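PDB 3E99: benzoate 1,2-dioxygenase beta subunit from Burkholderia mallei ATCC 23344, which forms the small, non-catalytic subunit of benzoate 1,2-dioxygenase, a ring-hydroxylating enzyme of aromatic degradation, and probably helps assemble the alpha and beta subunits. Local coordinates for the interface of chains A and B. Coordinates in Å, arbitrary orientation; residue numbers count along the deposited sequence, not the author numbering. Chains: chain A/B, Benzoate 1,2-dioxygenase beta subunit.

Contact 1: the interface of chains A and B. Residues chain A 12, 15-16, 18, 92-94; chain B 96-98.
The phenol ring of A:Tyr15 turns one face to the backbone of B:Asn96, and this part of the interface between two beta subunits, probably that of the family's trimer, is organised round this meeting of a ring face with a strand. CA of B:Asn96 stands over the centre of the ring, 3.4 Å from its centroid, in a CH-pi contact. The ring and the B:Asn96 amide cross obliquely but with planes 17° apart, so the amide continues almost parallel to the ring, with its CG nearest to CD1, to the side of the ring centre. A:Tyr15 reaches this place from helix 7-22 with CG anti to its carbonyl carbon (chi1 -58°); a broad aromatic suits a surface that must bear on peptide as well as side chain.

B:Asn96 has a left-handed backbone, which asparagine tolerates better than most residues, and its short amide can serve two partners at once. OD1 takes the backbone N-H of A:Ile94 at 2.9 Å, nearly straight at the hydrogen (170°) and on a lone pair in the carbonyl plane. The other arm, ND2, is 2.9 Å from water 2, in line with its N-H, and that water also meets the backbone O of A:Tyr15, lying 2.7 Å from it. Gripped at both ends, the amide can hardly turn over. A:Ser18 sits nearby, its OG bonded back to the A:Tyr15 carbonyl within the helix, a common use of serine. The backbone N of B:Asn96 is served by water 1, which is shared with the carbonyl O of A:Ile94.

B:Glu98 passes the CB end of A:Tyr15, away from the hydroxyl, its chain extended beyond CG, and its methylene CG packs 3.8 Å from CB of the tyrosine. The long aliphatic stem thus supplies apolar contact while the carboxylate stays with water: OE1 of B:Glu98 lies 2.7 Å from water 3, which is likewise 2.7 Å from the carbonyl O of A:Ala12.

Contact 2: the interface of chains A and B. Residues chain A 22, 89-93, 116-118, 123; chain B 112-114, 127-128, 151.
With CG in the crowded position between its backbone N and carbonyl carbon (chi1 71°), B:Phe127 directs its ring at chain A, while A:Leu116, CG anti to the carbonyl carbon (chi1 -79°), presents both CB and CD1 to chain B. CB of A:Leu116 stands over the centre of the phenyl face, 3.6 Å from the centroid. Its CD1 methyl covers the imidazole of B:His114 in the same manner, so one branched leucine fills the step between two rings. CB of A:Ser91 closes on the phenyl rim at CD2, and A:Val123 CG1 meets CE1 tip to tip. Small and branched residues suit the margin of so broad a ring.

B:Lys151, fully extended beyond CG, runs roughly antiparallel to A:Arg89, its CB and CD 4.0 Å from the arginine CB. Its NZ then gives a hydrogen bond of 2.7 Å to the carbonyl O of A:Thr90, in the carbonyl plane. A:Arg89 answers from its own extended chain: NH1 donates to the carbonyl O of B:Lys151 at 3.0 Å, from above the carbonyl plane. The amide of B:Asn112 offers ND2 to the carbonyl O of A:His92 at 2.8 Å; ND2 lies in the carbonyl plane and the oxygen close to the amide plane, the bond fairly straight at the hydrogen (163°). ND2 also meets water 4, which touches A:Asp22 OD2.

A:Asp22 is the second shell. Its OD1 accepts from A:Thr90 OG1 and, at 2.6 Å, from A:His92 ND1; its OD2 receives the backbone N of A:His92 at 2.9 Å through the syn lone pair. This fixes the strand whose carbonyls chain B reads. The carboxylate, 4.8 Å from B:Lys151 NZ at OD2, may help to stabilise the ammonium charge.

In the fold, this part of the beta-beta interface sets strands 89-103, 106-119 and 122-135 of chain A, with the end of helix 7-22, against strands 106-119 and 122-135 and the loop bearing B:Lys151.

Contact 1: the interface of chains A and B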
ATOM      1  N   ALA A  12      -9.919   4.738  -8.714  1.00 23.36           N
ATOM      2  CA  ALA A  12     -10.281   3.707  -9.670  1.00 21.56           C
ATOM      3  C   ALA A  12      -9.459   3.892 -10.927  1.00 24.63           C
ATOM      4  O   ALA A  12      -8.916   2.933 -11.491  1.00 23.11           O
ATOM      5  CB  ALA A  12     -11.797   3.739  -9.973  1.00 21.73           C
ATOM      6  N   TYR A  15      -5.751   3.047 -10.329  1.00 24.80           N
ATOM      7  CA  TYR A  15      -5.538   1.624 -10.262  1.00 23.73           C
ATOM      8  C   TYR A  15      -5.548   1.052 -11.678  1.00 21.65           C
ATOM      9  O   TYR A  15      -4.748   0.211 -11.992  1.00 24.03           O
ATOM     10  CB  TYR A  15      -6.577   0.918  -9.385  1.00 23.14           C
ATOM     11  CG  TYR A  15      -6.630   1.432  -7.934  1.00 21.49           C
ATOM     12  CD1 TYR A  15      -5.593   2.198  -7.380  1.00 20.61           C
ATOM     13  CD2 TYR A  15      -7.728   1.187  -7.156  1.00 24.15           C
ATOM     14  CE1 TYR A  15      -5.633   2.647  -6.074  1.00 26.40           C
ATOM     15  CE2 TYR A  15      -7.808   1.648  -5.849  1.00 21.82           C
ATOM     16  CZ  TYR A  15      -6.758   2.385  -5.313  1.00 22.14           C
ATOM     17  OH  TYR A  15      -6.885   2.827  -4.022  1.00 26.50           O
ATOM     18  N   ARG A  16      -6.480   1.505 -12.521  1.00 21.03           N
ATOM     19  CA  ARG A  16      -6.558   1.020 -13.889  0.50 22.18           C
ATOM     20  C   ARG A  16      -5.305   1.394 -14.674  1.00 21.96           C
ATOM     21  O   ARG A  16      -4.708   0.546 -15.329  1.00 24.59           O
ATOM     22  CB  ARG A  16      -7.792   1.599 -14.605  0.50 22.65           C
ATOM     23  CG  ARG A  16      -7.835   1.214 -16.063  0.50 23.07           C
ATOM     24  CD  ARG A  16      -9.218   1.302 -16.701  0.50 25.33           C
ATOM     25  NE  ARG A  16      -9.105   0.682 -18.021  0.50 28.97           N
ATOM     26  CZ  ARG A  16      -8.838   1.322 -19.149  0.50 23.85           C
ATOM     27  NH1 ARG A  16      -8.731   2.649 -19.187  0.50 30.17           N
ATOM     28  NH2 ARG A  16      -8.714   0.622 -20.256  0.50 20.09           N
ATOM     29  N   SER A  18      -2.257   2.107 -13.755  1.00 21.57           N
ATOM     30  CA  SER A  18      -1.104   1.315 -13.317  1.00 22.66           C
ATOM     31  C   SER A  18      -1.253  -0.177 -13.657  1.00 20.44           C
ATOM     32  O   SER A  18      -0.259  -0.828 -14.004  1.00 22.01           O
ATOM     33  CB  SER A  18      -0.793   1.568 -11.818  1.00 24.67           C
ATOM     34  OG  SER A  18      -1.903   1.276 -11.022  1.00 25.19           O
ATOM     35  N   HIS A  92       2.421  -2.424  -9.309  1.00 23.24           N
ATOM     36  CA  HIS A  92       2.244  -1.082  -8.770  1.00 20.51           C
ATOM     37  C   HIS A  92       1.374  -1.114  -7.515  1.00 19.10           C
ATOM     38  O   HIS A  92       0.418  -1.903  -7.425  1.00 22.03           O
ATOM     39  CB  HIS A  92       1.570  -0.164  -9.802  1.00 23.31           C
ATOM     40  CG  HIS A  92       2.472   0.248 -10.914  1.00 22.81           C
ATOM     41  ND1 HIS A  92       3.027  -0.656 -11.794  1.00 21.90           N
ATOM     42  CD2 HIS A  92       2.926   1.472 -11.285  1.00 22.25           C
ATOM     43  CE1 HIS A  92       3.808  -0.005 -12.634  1.00 24.87           C
ATOM     44  NE2 HIS A  92       3.748   1.284 -12.360  1.00 22.95           N
ATOM     45  N   ASN A  93       1.707  -0.217  -6.571  1.00 21.79           N
ATOM     46  CA  ASN A  93       1.020  -0.099  -5.287  1.00 23.13           C
ATOM     47  C   ASN A  93       0.880   1.368  -4.979  1.00 22.29           C
ATOM     48  O   ASN A  93       1.867   2.044  -4.666  1.00 21.28           O
ATOM     49  CB  ASN A  93       1.788  -0.795  -4.164  1.00 24.56           C
ATOM     50  CG  ASN A  93       2.008  -2.300  -4.431  1.00 21.78           C
ATOM     51  OD1 ASN A  93       1.160  -3.169  -4.102  1.00 26.06           O
ATOM     52  ND2 ASN A  93       3.188  -2.620  -4.970  1.00 22.78           N
ATOM     53  N   ILE A  94      -0.333   1.876  -5.145  1.00 22.62           N
ATOM     54  CA  ILE A  94      -0.616   3.318  -5.066  1.00 21.80           C
ATOM     55  C   ILE A  94      -1.201   3.544  -3.689  1.00 25.90           C
ATOM     56  O   ILE A  94      -2.212   2.904  -3.342  1.00 28.72           O
ATOM     57  CB  ILE A  94      -1.644   3.740  -6.145  1.00 21.90           C
ATOM     58  CG1 ILE A  94      -1.176   3.421  -7.600  1.00 31.03           C
ATOM     59  CG2 ILE A  94      -2.082   5.253  -5.980  1.00 18.57           C
ATOM     60  CD1 ILE A  94       0.101   4.006  -7.945  1.00 41.23           C
TER
ATOM     61  N   ASN B  96      -4.789  -1.181  -4.537  1.00 21.37           N
ATOM     62  CA  ASN B  96      -5.277  -1.069  -5.906  1.00 23.95           C
ATOM     63  C   ASN B  96      -6.481  -1.977  -6.135  1.00 21.76           C
ATOM     64  O   ASN B  96      -6.593  -2.688  -7.140  1.00 24.70           O
ATOM     65  CB  ASN B  96      -4.153  -1.368  -6.925  1.00 23.42           C
ATOM     66  CG  ASN B  96      -3.028  -0.324  -6.948  1.00 21.80           C
ATOM     67  OD1 ASN B  96      -2.634   0.248  -5.936  1.00 24.23           O
ATOM     68  ND2 ASN B  96      -2.452  -0.132  -8.136  1.00 24.23           N
ATOM     69  N   VAL B  97      -7.388  -1.932  -5.186  1.00 24.30           N
ATOM     70  CA  VAL B  97      -8.574  -2.786  -5.230  1.00 20.88           C
ATOM     71  C   VAL B  97      -9.578  -2.259  -6.277  1.00 21.95           C
ATOM     72  O   VAL B  97      -9.977  -1.122  -6.224  1.00 24.06           O
ATOM     73  CB  VAL B  97      -9.279  -2.896  -3.887  1.00 21.75           C
ATOM     74  CG1 VAL B  97     -10.482  -3.881  -4.037  1.00 22.29           C
ATOM     75  CG2 VAL B  97      -8.292  -3.369  -2.764  1.00 18.07           C
ATOM     76  N   GLU B  98      -9.952  -3.128  -7.208  1.00 23.44           N
ATOM     77  CA  GLU B  98     -10.922  -2.838  -8.238  1.00 24.36           C
ATOM     78  C   GLU B  98     -12.034  -3.841  -8.237  1.00 23.41           C
ATOM     79  O   GLU B  98     -11.783  -5.039  -8.272  1.00 24.42           O
ATOM     80  CB  GLU B  98     -10.274  -2.901  -9.592  1.00 23.45           C
ATOM     81  CG  GLU B  98      -9.209  -1.798  -9.794  1.00 24.69           C
ATOM     82  CD  GLU B  98      -8.603  -1.932 -11.141  1.00 25.15           C
ATOM     83  OE1 GLU B  98      -9.241  -1.502 -12.127  1.00 27.17           O
ATOM     84  OE2 GLU B  98      -7.547  -2.544 -11.231  1.00 25.63           O
TER
HETATM   85  O   HOH W   1      -4.168   1.214  -2.985  1.00 18.21           O
HETATM   86  O   HOH W   2      -3.525  -1.651 -10.423  1.00 20.42           O
HETATM   87  O   HOH W   3     -10.572   0.842 -12.044  1.00 25.67           O

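Contact 2: the interface of chains A and B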
ATOM      1  N   ASP A  22       1.248  -2.941 -15.600  1.00 23.73           N
ATOM      2  CA  ASP A  22       1.617  -4.218 -15.003  1.00 21.88           C
ATOM      3  C   ASP A  22       1.219  -5.372 -15.919  1.00 23.76           C
ATOM      4  O   ASP A  22       1.904  -6.388 -15.951  1.00 22.84           O
ATOM      5  CB  ASP A  22       0.978  -4.427 -13.643  1.00 20.78           C
ATOM      6  CG  ASP A  22       1.534  -3.490 -12.573  1.00 26.00           C
ATOM      7  OD1 ASP A  22       2.692  -3.060 -12.673  1.00 19.45           O
ATOM      8  OD2 ASP A  22       0.812  -3.249 -11.586  1.00 20.38           O
ATOM      9  N   ARG A  89       8.072  -9.059 -14.259  1.00 23.84           N
ATOM     10  CA  ARG A  89       6.721  -8.895 -13.720  1.00 25.23           C
ATOM     11  C   ARG A  89       6.735  -7.720 -12.774  1.00 24.36           C
ATOM     12  O   ARG A  89       7.599  -7.641 -11.923  1.00 28.72           O
ATOM     13  CB  ARG A  89       6.280 -10.148 -12.992  1.00 25.50           C
ATOM     14  CG  ARG A  89       6.342 -11.403 -13.889  1.00 27.56           C
ATOM     15  CD  ARG A  89       6.170 -12.628 -13.091  1.00 37.47           C
ATOM     16  NE  ARG A  89       6.540 -13.803 -13.865  1.00 45.51           N
ATOM     17  CZ  ARG A  89       6.979 -14.947 -13.354  1.00 46.44           C
ATOM     18  NH1 ARG A  89       7.126 -15.086 -12.049  1.00 39.95           N
ATOM     19  NH2 ARG A  89       7.274 -15.967 -14.163  1.00 42.19           N
ATOM     20  N   THR A  90       5.793  -6.799 -12.936  1.00 24.09           N
ATOM     21  CA  THR A  90       5.792  -5.580 -12.119  1.00 22.52           C
ATOM     22  C   THR A  90       4.463  -5.545 -11.366  1.00 23.23           C
ATOM     23  O   THR A  90       3.461  -6.131 -11.816  1.00 22.64           O
ATOM     24  CB  THR A  90       5.965  -4.277 -12.940  1.00 25.77           C
ATOM     25  OG1 THR A  90       4.924  -4.158 -13.912  1.00 21.37           O
ATOM     26  CG2 THR A  90       7.338  -4.217 -13.664  1.00 23.35           C
ATOM     27  N   SER A  91       4.462  -4.841 -10.253  1.00 23.51           N
ATOM     28  CA  SER A  91       3.261  -4.686  -9.434  1.00 22.65           C
ATOM     29  C   SER A  91       3.294  -3.301  -8.809  1.00 21.42           C
ATOM     30  O   SER A  91       4.118  -3.014  -7.948  1.00 20.40           O
ATOM     31  CB  SER A  91       3.175  -5.731  -8.343  1.00 24.32           C
ATOM     32  OG  SER A  91       1.895  -5.702  -7.708  1.00 27.43           O
ATOM     33  N   HIS A  92       2.421  -2.424  -9.309  1.00 23.24           N
ATOM     34  CA  HIS A  92       2.244  -1.082  -8.770  1.00 20.51           C
ATOM     35  C   HIS A  92       1.374  -1.114  -7.515  1.00 19.10           C
ATOM     36  O   HIS A  92       0.418  -1.903  -7.425  1.00 22.03           O
ATOM     37  CB  HIS A  92       1.570  -0.164  -9.802  1.00 23.31           C
ATOM     38  CG  HIS A  92       2.472   0.248 -10.914  1.00 22.81           C
ATOM     39  ND1 HIS A  92       3.027  -0.656 -11.794  1.00 21.90           N
ATOM     40  CD2 HIS A  92       2.926   1.472 -11.285  1.00 22.25           C
ATOM     41  CE1 HIS A  92       3.808  -0.005 -12.634  1.00 24.87           C
ATOM     42  NE2 HIS A  92       3.748   1.284 -12.360  1.00 22.95           N
ATOM     43  N   ASN A  93       1.707  -0.217  -6.571  1.00 21.79           N
ATOM     44  CA  ASN A  93       1.020  -0.099  -5.287  1.00 23.13           C
ATOM     45  C   ASN A  93       0.880   1.368  -4.979  1.00 22.29           C
ATOM     46  O   ASN A  93       1.867   2.044  -4.666  1.00 21.28           O
ATOM     47  CB  ASN A  93       1.788  -0.795  -4.164  1.00 24.56           C
ATOM     48  CG  ASN A  93       2.008  -2.300  -4.431  1.00 21.78           C
ATOM     49  OD1 ASN A  93       1.160  -3.169  -4.102  1.00 26.06           O
ATOM     50  ND2 ASN A  93       3.188  -2.620  -4.970  1.00 22.78           N
ATOM     51  N   LEU A 116       7.072  -2.972  -7.273  1.00 22.00           N
ATOM     52  CA  LEU A 116       7.931  -4.105  -7.071  1.00 21.86           C
ATOM     53  C   LEU A 116       8.120  -4.760  -8.456  1.00 23.83           C
ATOM     54  O   LEU A 116       7.215  -4.761  -9.258  1.00 24.59           O
ATOM     55  CB  LEU A 116       7.265  -5.032  -6.063  1.00 21.82           C
ATOM     56  CG  LEU A 116       7.416  -4.583  -4.609  1.00 21.35           C
ATOM     57  CD1 LEU A 116       6.307  -5.155  -3.751  1.00 24.16           C
ATOM     58  CD2 LEU A 116       8.818  -4.924  -4.055  1.00 23.43           C
ATOM     59  N   SER A 117       9.302  -5.280  -8.749  1.00 22.06           N
ATOM     60  CA  SER A 117       9.583  -5.755 -10.070  1.00 25.14           C
ATOM     61  C   SER A 117      10.387  -7.018  -9.913  1.00 26.74           C
ATOM     62  O   SER A 117      11.183  -7.153  -8.970  1.00 30.04           O
ATOM     63  CB  SER A 117      10.348  -4.650 -10.817  1.00 28.58           C
ATOM     64  OG  SER A 117      10.600  -4.985 -12.147  1.00 33.15           O
ATOM     65  N   TYR A 118      10.109  -8.003 -10.742  1.00 25.42           N
ATOM     66  CA  TYR A 118      10.803  -9.270 -10.588  1.00 23.05           C
ATOM     67  C   TYR A 118      11.073  -9.840 -11.939  1.00 25.12           C
ATOM     68  O   TYR A 118      10.191  -9.880 -12.772  1.00 25.85           O
ATOM     69  CB  TYR A 118       9.971 -10.273  -9.774  1.00 27.26           C
ATOM     70  CG  TYR A 118      10.591 -11.639  -9.685  1.00 28.37           C
ATOM     71  CD1 TYR A 118      11.569 -11.910  -8.749  1.00 29.01           C
ATOM     72  CD2 TYR A 118      10.209 -12.655 -10.555  1.00 29.26           C
ATOM     73  CE1 TYR A 118      12.139 -13.157  -8.666  1.00 39.87           C
ATOM     74  CE2 TYR A 118      10.796 -13.896 -10.486  1.00 32.52           C
ATOM     75  CZ  TYR A 118      11.743 -14.145  -9.547  1.00 35.42           C
ATOM     76  OH  TYR A 118      12.301 -15.419  -9.489  1.00 43.09           O
ATOM     77  N   VAL A 123      14.321  -9.352  -6.941  1.00 35.37           N
ATOM     78  CA  VAL A 123      13.257  -8.339  -6.829  1.00 34.16           C
ATOM     79  C   VAL A 123      13.908  -6.950  -6.736  1.00 35.13           C
ATOM     80  O   VAL A 123      14.869  -6.762  -5.975  1.00 35.64           O
ATOM     81  CB  VAL A 123      12.377  -8.525  -5.576  1.00 34.48           C
ATOM     82  CG1 VAL A 123      11.320  -7.400  -5.479  1.00 24.62           C
ATOM     83  CG2 VAL A 123      11.708  -9.898  -5.578  1.00 34.08           C
TER
ATOM     84  N   ASN B 112      -3.807  -5.805  -5.857  1.00 20.31           N
ATOM     85  CA  ASN B 112      -2.385  -6.150  -5.727  1.00 21.02           C
ATOM     86  C   ASN B 112      -2.072  -6.279  -4.254  1.00 24.00           C
ATOM     87  O   ASN B 112      -2.770  -5.717  -3.404  1.00 22.05           O
ATOM     88  CB  ASN B 112      -1.513  -5.059  -6.374  1.00 22.79           C
ATOM     89  CG  ASN B 112      -1.700  -4.989  -7.870  1.00 22.55           C
ATOM     90  OD1 ASN B 112      -2.263  -5.921  -8.458  1.00 22.79           O
ATOM     91  ND2 ASN B 112      -1.226  -3.900  -8.504  1.00 20.76           N
ATOM     92  N   TRP B 113      -1.001  -6.970  -3.921  1.00 22.37           N
ATOM     93  CA  TRP B 113      -0.679  -7.153  -2.527  1.00 20.93           C
ATOM     94  C   TRP B 113       0.815  -7.389  -2.390  1.00 21.79           C
ATOM     95  O   TRP B 113       1.545  -7.670  -3.358  1.00 23.08           O
ATOM     96  CB  TRP B 113      -1.518  -8.327  -1.938  1.00 19.06           C
ATOM     97  CG  TRP B 113      -1.309  -9.563  -2.717  1.00 21.71           C
ATOM     98  CD1 TRP B 113      -2.119 -10.041  -3.731  1.00 23.88           C
ATOM     99  CD2 TRP B 113      -0.244 -10.504  -2.585  1.00 23.58           C
ATOM    100  NE1 TRP B 113      -1.616 -11.190  -4.222  1.00 25.89           N
ATOM    101  CE2 TRP B 113      -0.473 -11.517  -3.545  1.00 27.58           C
ATOM    102  CE3 TRP B 113       0.871 -10.621  -1.734  1.00 23.90           C
ATOM    103  CZ2 TRP B 113       0.377 -12.582  -3.716  1.00 23.84           C
ATOM    104  CZ3 TRP B 113       1.692 -11.689  -1.885  1.00 22.36           C
ATOM    105  CH2 TRP B 113       1.450 -12.673  -2.870  1.00 24.47           C
ATOM    106  N   HIS B 114       1.278  -7.165  -1.175  1.00 22.66           N
ATOM    107  CA  HIS B 114       2.672  -7.217  -0.818  1.00 19.25           C
ATOM    108  C   HIS B 114       2.650  -7.593   0.662  1.00 19.38           C
ATOM    109  O   HIS B 114       2.175  -6.862   1.522  1.00 22.07           O
ATOM    110  CB  HIS B 114       3.382  -5.873  -1.055  1.00 20.09           C
ATOM    111  CG  HIS B 114       4.812  -5.834  -0.612  1.00 18.30           C
ATOM    112  ND1 HIS B 114       5.432  -4.678  -0.185  1.00 23.23           N
ATOM    113  CD2 HIS B 114       5.747  -6.813  -0.528  1.00 25.70           C
ATOM    114  CE1 HIS B 114       6.695  -4.941   0.121  1.00 22.73           C
ATOM    115  NE2 HIS B 114       6.905  -6.237  -0.060  1.00 20.90           N
ATOM    116  N   PHE B 127       4.835 -10.718  -3.394  1.00 23.43           N
ATOM    117  CA  PHE B 127       3.934  -9.762  -3.990  1.00 20.64           C
ATOM    118  C   PHE B 127       3.272 -10.314  -5.222  1.00 23.08           C
ATOM    119  O   PHE B 127       3.753 -11.261  -5.816  1.00 19.08           O
ATOM    120  CB  PHE B 127       4.645  -8.466  -4.278  1.00 22.31           C
ATOM    121  CG  PHE B 127       5.638  -8.531  -5.426  1.00 24.69           C
ATOM    122  CD1 PHE B 127       6.960  -8.874  -5.184  1.00 27.80           C
ATOM    123  CD2 PHE B 127       5.268  -8.194  -6.709  1.00 26.74           C
ATOM    124  CE1 PHE B 127       7.883  -8.909  -6.212  1.00 25.71           C
ATOM    125  CE2 PHE B 127       6.202  -8.228  -7.746  1.00 22.73           C
ATOM    126  CZ  PHE B 127       7.501  -8.608  -7.469  1.00 21.89           C
ATOM    127  N   GLY B 128       2.122  -9.749  -5.552  1.00 21.46           N
ATOM    128  CA  GLY B 128       1.394 -10.169  -6.718  1.00 22.41           C
ATOM    129  C   GLY B 128      -0.008  -9.618  -6.768  1.00 22.82           C
ATOM    130  O   GLY B 128      -0.280  -8.521  -6.225  1.00 22.75           O
ATOM    131  N   LYS B 151       3.997 -13.079  -8.086  1.00 24.96           N
ATOM    132  CA  LYS B 151       4.908 -12.604  -9.094  1.00 22.44           C
ATOM    133  C   LYS B 151       6.377 -12.908  -8.844  1.00 24.68           C
ATOM    134  O   LYS B 151       7.115 -13.108  -9.801  1.00 26.62           O
ATOM    135  CB  LYS B 151       4.671 -11.131  -9.416  1.00 21.72           C
ATOM    136  CG  LYS B 151       3.374 -10.898 -10.186  1.00 23.10           C
ATOM    137  CD  LYS B 151       3.147  -9.445 -10.555  1.00 24.35           C
ATOM    138  CE  LYS B 151       1.910  -9.346 -11.442  1.00 28.36           C
ATOM    139  NZ  LYS B 151       1.543  -7.991 -11.876  1.00 27.69           N
TER
HETATM  140  O   HOH W   4      -1.689  -3.643 -11.285  1.00 15.72           O
HETATM  141  O   HOH W   5       2.094  -5.452  -5.108  1.00 17.17           O
HETATM  142  O   HOH W   6       0.384  -7.250  -9.305  1.00 21.21           O

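The C-alpha centres of contact 1 and contact 2 lie about 11 Å apart, and both draw on helix 7-22 and strand 89-103 of chain A, sharing A:His92 and A:Asn93. Overlapping stretches of that strand therefore meet different parts of chain B: strand 89-103 of chain B in contact 1, and its strands 106-119 and 122-135 with a loop in contact 2. The two chains contribute different surfaces, and the interface is not an exact two-fold. Such head-to-tail pairing can repeat round a ring, in keeping with the three copies in the deposited assembly and the trimeric beta subunits of this dioxygenase family.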